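Long-range contacts in thioredoxin-like protein (Parabacteroides distasonis, PDB 4FO5), which is a thioredoxin-like protein of the AhpC/TSA family whose function is not established and which lacks the usual CxxC motif: residues F39-D44 and S72-E77; F115-I120 and A129-E134. All coordinates share one frame; numbering follows the deposited sequence. Where two conformers were deposited one is given.

Both contacts lie on one mixed sheet, whose adjoining strands 34-40 and 117-120 tie them together; F39 N meets K116 O between them, and the ring of F115 packs near A41 and Y43. Contact 1 is mostly buried and joins the ends of two parallel strands, 34-40 and 66-72, just before their loops run on into helices. Contact 2 is only partly buried and lies where the antiparallel edge strand 126-129 gives way to the C-terminal helix. Their chemistry differs accordingly: a buried carboxylate gathers donors in contact 1, amid aromatic and selenomethionine packing, whereas in contact 2 a neutral asparagine amide gives and takes hydrogen bonds with the backbone.

Contact 1. Residues F39-D44 and S72-E77; sequences FWAAYD and SMDEKE
The carboxylate of D74 reaches across to the turn at A42, whose backbone N donates to OD2 over 2.8 Å in an almost straight bond (176°) on the syn lone pair. S72 OG donates to the same OD2 from the anti side, 24° out of the carboxylate plane. Aspartate suits this buried place because one short acid can collect both donors. An alanine here would probably leave A42 N and S72 OG without their common acceptor and let the turn shift.

The tight part lies at the strand ends. M73 N donates to W40 O at 2.9 Å, and S72 CA sits over a face of the indole, 4.0 Å from the centre of its five-membered ring, a CH-pi contact. Serine's CB packs 3.7 Å from CZ2 of W40 while its OG goes to D74. The chain of selenomethionine M73 bends at chi2 and then runs on extended (chi3 158°) to set CE at the edge of the F39 ring, 3.3 Å from CD1.

Toward solvent the fit is looser. Y43, exposed, passes its CD2 3.6 Å from D74 OD1, ring and carboxylate planes nearly perpendicular.

The 41-44 turn occupies the place where thioredoxins carry their redox CxxC motif, D44 and S47 apparently replacing its two cysteines. Strands 34-40 and 66-72 run parallel here, with helix 45-58 in the crossover between them. W40 also packs on that helix and on T83 of helix 77-87, A42 rests on I79, and D74 O accepts a hydrogen bond from H96 of the neighbouring strand 94-96.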
ATOM      1  N   PHE A  39      -1.312   4.007  -0.230  1.00 26.90           N
ATOM      2  CA  PHE A  39      -0.824   5.316  -0.663  1.00 26.56           C
ATOM      3  C   PHE A  39      -1.187   6.326   0.369  1.00 31.37           C
ATOM      4  O   PHE A  39      -2.323   6.346   0.849  1.00 30.90           O
ATOM      5  CB  PHE A  39      -1.410   5.708  -2.034  1.00 29.32           C
ATOM      6  CG  PHE A  39      -0.961   4.783  -3.138  1.00 29.72           C
ATOM      7  CD1 PHE A  39       0.270   4.961  -3.755  1.00 31.48           C
ATOM      8  CD2 PHE A  39      -1.727   3.679  -3.499  1.00 30.50           C
ATOM      9  CE1 PHE A  39       0.692   4.101  -4.777  1.00 33.52           C
ATOM     10  CE2 PHE A  39      -1.315   2.830  -4.527  1.00 33.00           C
ATOM     11  CZ  PHE A  39      -0.106   3.040  -5.151  1.00 32.39           C
ATOM     12  N   TRP A  40      -0.230   7.183   0.711  1.00 29.86           N
ATOM     13  CA  TRP A  40      -0.414   8.236   1.695  1.00 31.25           C
ATOM     14  C   TRP A  40       0.586   9.362   1.434  1.00 36.93           C
ATOM     15  O   TRP A  40       1.474   9.221   0.600  1.00 36.23           O
ATOM     16  CB  TRP A  40      -0.232   7.672   3.134  1.00 29.01           C
ATOM     17  CG  TRP A  40       1.184   7.276   3.429  1.00 29.34           C
ATOM     18  CD1 TRP A  40       1.844   6.190   2.945  1.00 30.70           C
ATOM     19  CD2 TRP A  40       2.141   8.018   4.199  1.00 30.73           C
ATOM     20  NE1 TRP A  40       3.142   6.184   3.392  1.00 30.78           N
ATOM     21  CE2 TRP A  40       3.358   7.305   4.153  1.00 33.48           C
ATOM     22  CE3 TRP A  40       2.088   9.222   4.919  1.00 33.76           C
ATOM     23  CZ2 TRP A  40       4.519   7.753   4.802  1.00 34.27           C
ATOM     24  CZ3 TRP A  40       3.244   9.669   5.556  1.00 36.27           C
ATOM     25  CH2 TRP A  40       4.434   8.930   5.505  1.00 36.31           C
ATOM     26  N   ALA A  41       0.448  10.464   2.167  1.00 34.78           N
ATOM     27  CA  ALA A  41       1.366  11.603   2.140  1.00 37.51           C
ATOM     28  C   ALA A  41       1.227  12.358   3.445  1.00 43.33           C
ATOM     29  O   ALA A  41       0.121  12.424   3.985  1.00 41.90           O
ATOM     30  CB  ALA A  41       1.073  12.518   0.959  1.00 40.43           C
ATOM     31  N   ALA A  42       2.339  12.913   3.963  1.00 43.38           N
ATOM     32  CA  ALA A  42       2.340  13.704   5.198  1.00 46.18           C
ATOM     33  C   ALA A  42       1.367  14.898   5.096  1.00 51.97           C
ATOM     34  O   ALA A  42       0.757  15.256   6.101  1.00 53.82           O
ATOM     35  CB  ALA A  42       3.748  14.194   5.509  1.00 49.14           C
ATOM     36  N   TYR A  43       1.164  15.453   3.868  1.00 47.97           N
ATOM     37  CA  TYR A  43       0.241  16.572   3.616  1.00 49.29           C
ATOM     38  C   TYR A  43      -1.258  16.143   3.679  1.00 52.84           C
ATOM     39  O   TYR A  43      -2.130  17.004   3.601  1.00 54.88           O
ATOM     40  CB  TYR A  43       0.552  17.288   2.280  1.00 50.50           C
ATOM     41  CG  TYR A  43       0.328  16.477   1.018  1.00 48.02           C
ATOM     42  CD1 TYR A  43      -0.958  16.245   0.533  1.00 48.37           C
ATOM     43  CD2 TYR A  43       1.403  16.062   0.234  1.00 48.27           C
ATOM     44  CE1 TYR A  43      -1.170  15.563  -0.664  1.00 47.98           C
ATOM     45  CE2 TYR A  43       1.204  15.375  -0.963  1.00 47.32           C
ATOM     46  CZ  TYR A  43      -0.086  15.117  -1.405  1.00 53.75           C
ATOM     47  OH  TYR A  43      -0.294  14.423  -2.577  1.00 53.69           O
ATOM     48  N   ASP A  44      -1.555  14.832   3.777  1.00 46.77           N
ATOM     49  CA  ASP A  44      -2.936  14.346   3.919  1.00 45.30           C
ATOM     50  C   ASP A  44      -3.001  13.644   5.261  1.00 46.92           C
ATOM     51  O   ASP A  44      -2.559  12.496   5.406  1.00 43.45           O
ATOM     52  CB  ASP A  44      -3.369  13.445   2.752  1.00 45.27           C
ATOM     53  CG  ASP A  44      -4.846  13.077   2.771  1.00 58.81           C
ATOM     54  OD1 ASP A  44      -5.245  12.246   3.618  1.00 57.63           O
ATOM     55  OD2 ASP A  44      -5.591  13.574   1.906  1.00 70.97           O
ATOM     56  N   SER A  72       4.709   6.675   0.121  1.00 30.43           N
ATOM     57  CA  SER A  72       4.506   8.095   0.385  1.00 31.73           C
ATOM     58  C   SER A  72       4.610   8.854  -0.922  1.00 39.15           C
ATOM     59  O   SER A  72       5.544   8.617  -1.714  1.00 39.35           O
ATOM     60  CB  SER A  72       5.537   8.612   1.386  1.00 36.03           C
ATOM     61  OG  SER A  72       5.677  10.023   1.320  1.00 46.14           O
HETATM   62  N   MSE A  73       3.669   9.791  -1.130  1.00 37.40           N
HETATM   63  CA  MSE A  73       3.596  10.627  -2.329  1.00 39.15           C
HETATM   64  C   MSE A  73       4.091  12.060  -2.047  1.00 48.31           C
HETATM   65  O   MSE A  73       3.895  12.959  -2.871  1.00 50.80           O
HETATM   66  CB  MSE A  73       2.172  10.616  -2.913  1.00 40.82           C
HETATM   67  CG  MSE A  73       1.748   9.244  -3.406  1.00 45.96           C
HETATM   68 SE   MSE A  73       2.845   8.737  -4.942  0.75 55.59          SE
HETATM   69  CE  MSE A  73       2.643   6.999  -4.877  1.00 49.61           C
ATOM     70  N   ASP A  74       4.783  12.261  -0.910  1.00 46.91           N
ATOM     71  CA  ASP A  74       5.401  13.551  -0.579  1.00 50.04           C
ATOM     72  C   ASP A  74       6.574  13.764  -1.528  1.00 58.85           C
ATOM     73  O   ASP A  74       7.324  12.817  -1.762  1.00 57.05           O
ATOM     74  CB  ASP A  74       5.873  13.594   0.886  1.00 50.83           C
ATOM     75  CG  ASP A  74       4.766  13.479   1.915  1.00 55.12           C
ATOM     76  OD1 ASP A  74       3.998  14.450   2.071  1.00 58.17           O
ATOM     77  OD2 ASP A  74       4.701  12.440   2.602  1.00 56.29           O
ATOM     78  N   GLU A  75       6.704  14.970  -2.116  1.00 61.50           N
ATOM     79  CA  GLU A  75       7.782  15.275  -3.065  1.00 65.15           C
ATOM     80  C   GLU A  75       9.186  15.203  -2.412  1.00 70.81           C
ATOM     81  O   GLU A  75      10.109  14.664  -3.030  1.00 71.94           O
ATOM     82  CB  GLU A  75       7.569  16.654  -3.707  1.00 70.70           C
ATOM     83  N   LYS A  76       9.338  15.719  -1.172  1.00 66.31           N
ATOM     84  CA  LYS A  76      10.630  15.737  -0.479  1.00 67.30           C
ATOM     85  C   LYS A  76      10.889  14.450   0.300  1.00 67.72           C
ATOM     86  O   LYS A  76      10.035  14.002   1.068  1.00 64.94           O
ATOM     87  CB  LYS A  76      10.734  16.948   0.459  1.00 72.18           C
ATOM     88  CG  LYS A  76      12.036  17.718   0.331  1.00 86.06           C
ATOM     89  CD  LYS A  76      11.993  18.996   1.151  1.00 95.76           C
ATOM     90  N   GLU A  77      12.090  13.876   0.109  1.00 64.69           N
ATOM     91  CA  GLU A  77      12.563  12.655   0.769  1.00 62.17           C
ATOM     92  C   GLU A  77      12.745  12.884   2.272  1.00 63.15           C
ATOM     93  O   GLU A  77      12.515  11.964   3.062  1.00 60.19           O
ATOM     94  CB  GLU A  77      13.890  12.192   0.138  1.00 65.84           C
ATOM     95  CG  GLU A  77      14.301  10.774   0.497  1.00 76.82           C
ATOM     96  CD  GLU A  77      15.775  10.625   0.815  1.00103.33           C
ATOM     97  OE1 GLU A  77      16.158  10.870   1.982  1.00101.50           O
ATOM     98  OE2 GLU A  77      16.550  10.264  -0.101  1.00 99.17           O
TER

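Contact 2. Residues F115-I120 and A129-E134; sequences FKNFLI and ANVTPE
N117 places CG between its own backbone N and carbonyl carbon (chi1 77°), and chi2 then turns OD1 and ND2 onto V131; K116, with CG anti to the backbone N and the chain extended beyond it, stretches across the side chain of N130. The N117 amide grips the V131 backbone twice. OD1 accepts from V131 N at 2.7 Å, the donor a little tilted from the carbonyl plane, while ND2 donates to V131 O at 2.9 Å, nearly straight (171°), in the amide plane and on a lone pair of the acceptor. Asparagine suits the place because it offers an acceptor and a donor together, and the two bonds fix the rotation of its amide.

The main chain adds a third link, N130 N to N117 O at 2.9 Å, with the donor 43° above the carbonyl plane. N130 itself has a left-handed helical backbone, which asparagine tolerates well. Its side chain crosses the aliphatic part of K116 at about a right angle, OD1 lying 3.1 Å from CG and ND2 3.4 Å from CE. The V131 side chain, modelled in two conformers, also packs against L36, L136 and I139.

T132 then N-caps helix 133-140 through OG1 to K135 N. F118 faces A129 as a non-hydrogen-bonded antiparallel pair, their CA atoms 4.5 Å apart, and this hairpin of 117-120 with 126-129, followed by a C-terminal helix packed on the sheet, is the closing beta-beta-alpha half of the thioredoxin fold.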
ATOM      1  N   PHE A 115      -6.214   9.266  -1.691  1.00 42.16           N
ATOM      2  CA  PHE A 115      -5.316   8.223  -1.221  1.00 39.61           C
ATOM      3  C   PHE A 115      -6.139   7.013  -0.833  1.00 44.31           C
ATOM      4  O   PHE A 115      -7.187   7.144  -0.207  1.00 47.64           O
ATOM      5  CB  PHE A 115      -4.454   8.730  -0.073  1.00 40.89           C
ATOM      6  CG  PHE A 115      -3.436   9.719  -0.571  1.00 43.95           C
ATOM      7  CD1 PHE A 115      -2.520   9.363  -1.553  1.00 47.63           C
ATOM      8  CD2 PHE A 115      -3.409  11.013  -0.082  1.00 48.13           C
ATOM      9  CE1 PHE A 115      -1.576  10.282  -2.017  1.00 50.74           C
ATOM     10  CE2 PHE A 115      -2.461  11.926  -0.539  1.00 53.38           C
ATOM     11  CZ  PHE A 115      -1.554  11.557  -1.505  1.00 51.26           C
ATOM     12  N   LYS A 116      -5.690   5.854  -1.272  1.00 37.17           N
ATOM     13  CA  LYS A 116      -6.402   4.602  -1.178  1.00 36.26           C
ATOM     14  C   LYS A 116      -5.432   3.473  -0.823  1.00 36.36           C
ATOM     15  O   LYS A 116      -4.217   3.655  -0.909  1.00 34.34           O
ATOM     16  CB  LYS A 116      -7.009   4.381  -2.595  1.00 41.08           C
ATOM     17  CG  LYS A 116      -8.123   3.355  -2.753  1.00 66.40           C
ATOM     18  CD  LYS A 116      -8.907   3.604  -4.046  1.00 77.51           C
ATOM     19  CE  LYS A 116      -9.911   2.519  -4.364  1.00 83.27           C
ATOM     20  NZ  LYS A 116     -10.416   2.619  -5.763  1.00 85.89           N
ATOM     21  N   ASN A 117      -5.972   2.322  -0.413  1.00 31.13           N
ATOM     22  CA  ASN A 117      -5.217   1.108  -0.170  1.00 29.22           C
ATOM     23  C   ASN A 117      -5.885  -0.041  -0.941  1.00 32.62           C
ATOM     24  O   ASN A 117      -7.061   0.044  -1.319  1.00 32.86           O
ATOM     25  CB  ASN A 117      -5.035   0.786   1.322  1.00 31.15           C
ATOM     26  CG  ASN A 117      -6.218   0.198   2.062  1.00 45.42           C
ATOM     27  OD1 ASN A 117      -6.950  -0.689   1.584  1.00 36.17           O
ATOM     28  ND2 ASN A 117      -6.343   0.589   3.312  1.00 40.81           N
ATOM     29  N   PHE A 118      -5.117  -1.080  -1.207  1.00 27.75           N
ATOM     30  CA  PHE A 118      -5.575  -2.240  -1.957  1.00 26.69           C
ATOM     31  C   PHE A 118      -4.989  -3.497  -1.366  1.00 30.43           C
ATOM     32  O   PHE A 118      -3.793  -3.553  -1.092  1.00 30.70           O
ATOM     33  CB  PHE A 118      -5.141  -2.135  -3.447  1.00 27.59           C
ATOM     34  CG  PHE A 118      -5.535  -0.860  -4.151  1.00 29.42           C
ATOM     35  CD1 PHE A 118      -4.716   0.265  -4.100  1.00 31.52           C
ATOM     36  CD2 PHE A 118      -6.747  -0.764  -4.817  1.00 32.86           C
ATOM     37  CE1 PHE A 118      -5.101   1.456  -4.702  1.00 33.15           C
ATOM     38  CE2 PHE A 118      -7.113   0.422  -5.458  1.00 37.39           C
ATOM     39  CZ  PHE A 118      -6.276   1.517  -5.416  1.00 34.47           C
ATOM     40  N   LEU A 119      -5.830  -4.494  -1.143  1.00 27.44           N
ATOM     41  CA  LEU A 119      -5.385  -5.812  -0.733  1.00 27.19           C
ATOM     42  C   LEU A 119      -5.238  -6.631  -2.032  1.00 29.76           C
ATOM     43  O   LEU A 119      -6.212  -6.833  -2.756  1.00 29.38           O
ATOM     44  CB  LEU A 119      -6.353  -6.453   0.273  1.00 27.73           C
ATOM     45  CG  LEU A 119      -5.928  -7.818   0.842  1.00 31.78           C
ATOM     46  CD1 LEU A 119      -4.584  -7.721   1.590  1.00 31.46           C
ATOM     47  CD2 LEU A 119      -6.992  -8.348   1.771  1.00 35.67           C
ATOM     48  N   ILE A 120      -4.002  -6.998  -2.358  1.00 25.05           N
ATOM     49  CA  ILE A 120      -3.632  -7.722  -3.561  1.00 25.98           C
ATOM     50  C   ILE A 120      -3.241  -9.158  -3.183  1.00 32.26           C
ATOM     51  O   ILE A 120      -2.403  -9.352  -2.296  1.00 31.07           O
ATOM     52  CB  ILE A 120      -2.476  -6.949  -4.295  1.00 27.38           C
ATOM     53  CG1 ILE A 120      -2.882  -5.454  -4.583  1.00 27.00           C
ATOM     54  CG2 ILE A 120      -2.050  -7.678  -5.562  1.00 26.07           C
ATOM     55  CD1 ILE A 120      -1.718  -4.472  -4.992  1.00 28.93           C
ATOM     56  N   ALA A 129     -10.469  -3.178  -1.527  1.00 36.18           N
ATOM     57  CA  ALA A 129     -10.038  -1.785  -1.648  1.00 36.54           C
ATOM     58  C   ALA A 129     -10.415  -1.056  -0.381  1.00 38.93           C
ATOM     59  O   ALA A 129     -11.404  -1.435   0.243  1.00 40.44           O
ATOM     60  CB  ALA A 129     -10.711  -1.133  -2.861  1.00 38.68           C
ATOM     61  N   ASN A 130      -9.631  -0.044   0.014  1.00 34.01           N
ATOM     62  CA  ASN A 130      -9.838   0.789   1.222  1.00 35.78           C
ATOM     63  C   ASN A 130     -10.202  -0.063   2.419  1.00 38.80           C
ATOM     64  O   ASN A 130     -11.262   0.132   2.993  1.00 38.43           O
ATOM     65  CB  ASN A 130     -10.929   1.855   0.987  1.00 42.25           C
ATOM     66  CG  ASN A 130     -10.584   2.785  -0.138  1.00 73.50           C
ATOM     67  OD1 ASN A 130      -9.616   3.557  -0.057  1.00 74.20           O
ATOM     68  ND2 ASN A 130     -11.327   2.680  -1.232  1.00 60.71           N
ATOM     69  N   VAL A 131      -9.343  -1.034   2.759  1.00 34.52           N
ATOM     70  CA  VAL A 131      -9.601  -1.927   3.873  0.50 35.07           C
ATOM     71  C   VAL A 131      -9.198  -1.202   5.182  1.00 38.76           C
ATOM     72  O   VAL A 131      -8.231  -0.423   5.193  1.00 35.77           O
ATOM     73  CB  VAL A 131      -8.893  -3.297   3.657  0.50 38.77           C
ATOM     74  CG1 VAL A 131      -7.429  -3.283   4.083  0.50 38.00           C
ATOM     75  CG2 VAL A 131      -9.643  -4.421   4.338  0.50 40.28           C
ATOM     76  N   THR A 132      -9.961  -1.439   6.242  1.00 37.31           N
ATOM     77  CA  THR A 132      -9.719  -0.889   7.564  1.00 37.61           C
ATOM     78  C   THR A 132      -8.806  -1.874   8.271  1.00 41.77           C
ATOM     79  O   THR A 132      -8.779  -3.040   7.850  1.00 42.13           O
ATOM     80  CB  THR A 132     -11.044  -0.719   8.336  1.00 43.28           C
ATOM     81  OG1 THR A 132     -11.671  -1.996   8.502  1.00 40.50           O
ATOM     82  CG2 THR A 132     -11.968   0.304   7.725  1.00 43.20           C
ATOM     83  N   PRO A 133      -8.118  -1.510   9.381  1.00 37.88           N
ATOM     84  CA  PRO A 133      -7.306  -2.517  10.088  1.00 37.02           C
ATOM     85  C   PRO A 133      -8.161  -3.718  10.501  1.00 41.89           C
ATOM     86  O   PRO A 133      -7.742  -4.858  10.331  1.00 42.01           O
ATOM     87  CB  PRO A 133      -6.778  -1.747  11.301  1.00 39.36           C
ATOM     88  CG  PRO A 133      -6.766  -0.332  10.859  1.00 43.38           C
ATOM     89  CD  PRO A 133      -8.000  -0.186  10.028  1.00 39.17           C
ATOM     90  N   GLU A 134      -9.381  -3.448  10.998  1.00 40.64           N
ATOM     91  CA  GLU A 134     -10.349  -4.432  11.483  1.00 42.69           C
ATOM     92  C   GLU A 134     -10.742  -5.398  10.361  1.00 46.06           C
ATOM     93  O   GLU A 134     -10.581  -6.608  10.537  1.00 46.66           O
ATOM     94  CB  GLU A 134     -11.589  -3.728  12.075  1.00 46.25           C
ATOM     95  CG  GLU A 134     -11.304  -2.842  13.286  1.00 59.32           C
ATOM     96  CD  GLU A 134     -10.569  -1.525  13.070  1.00 80.28           C
ATOM     97  OE1 GLU A 134     -10.710  -0.925  11.979  1.00 57.11           O
ATOM     98  OE2 GLU A 134      -9.875  -1.077  14.014  1.00 80.35           O
TER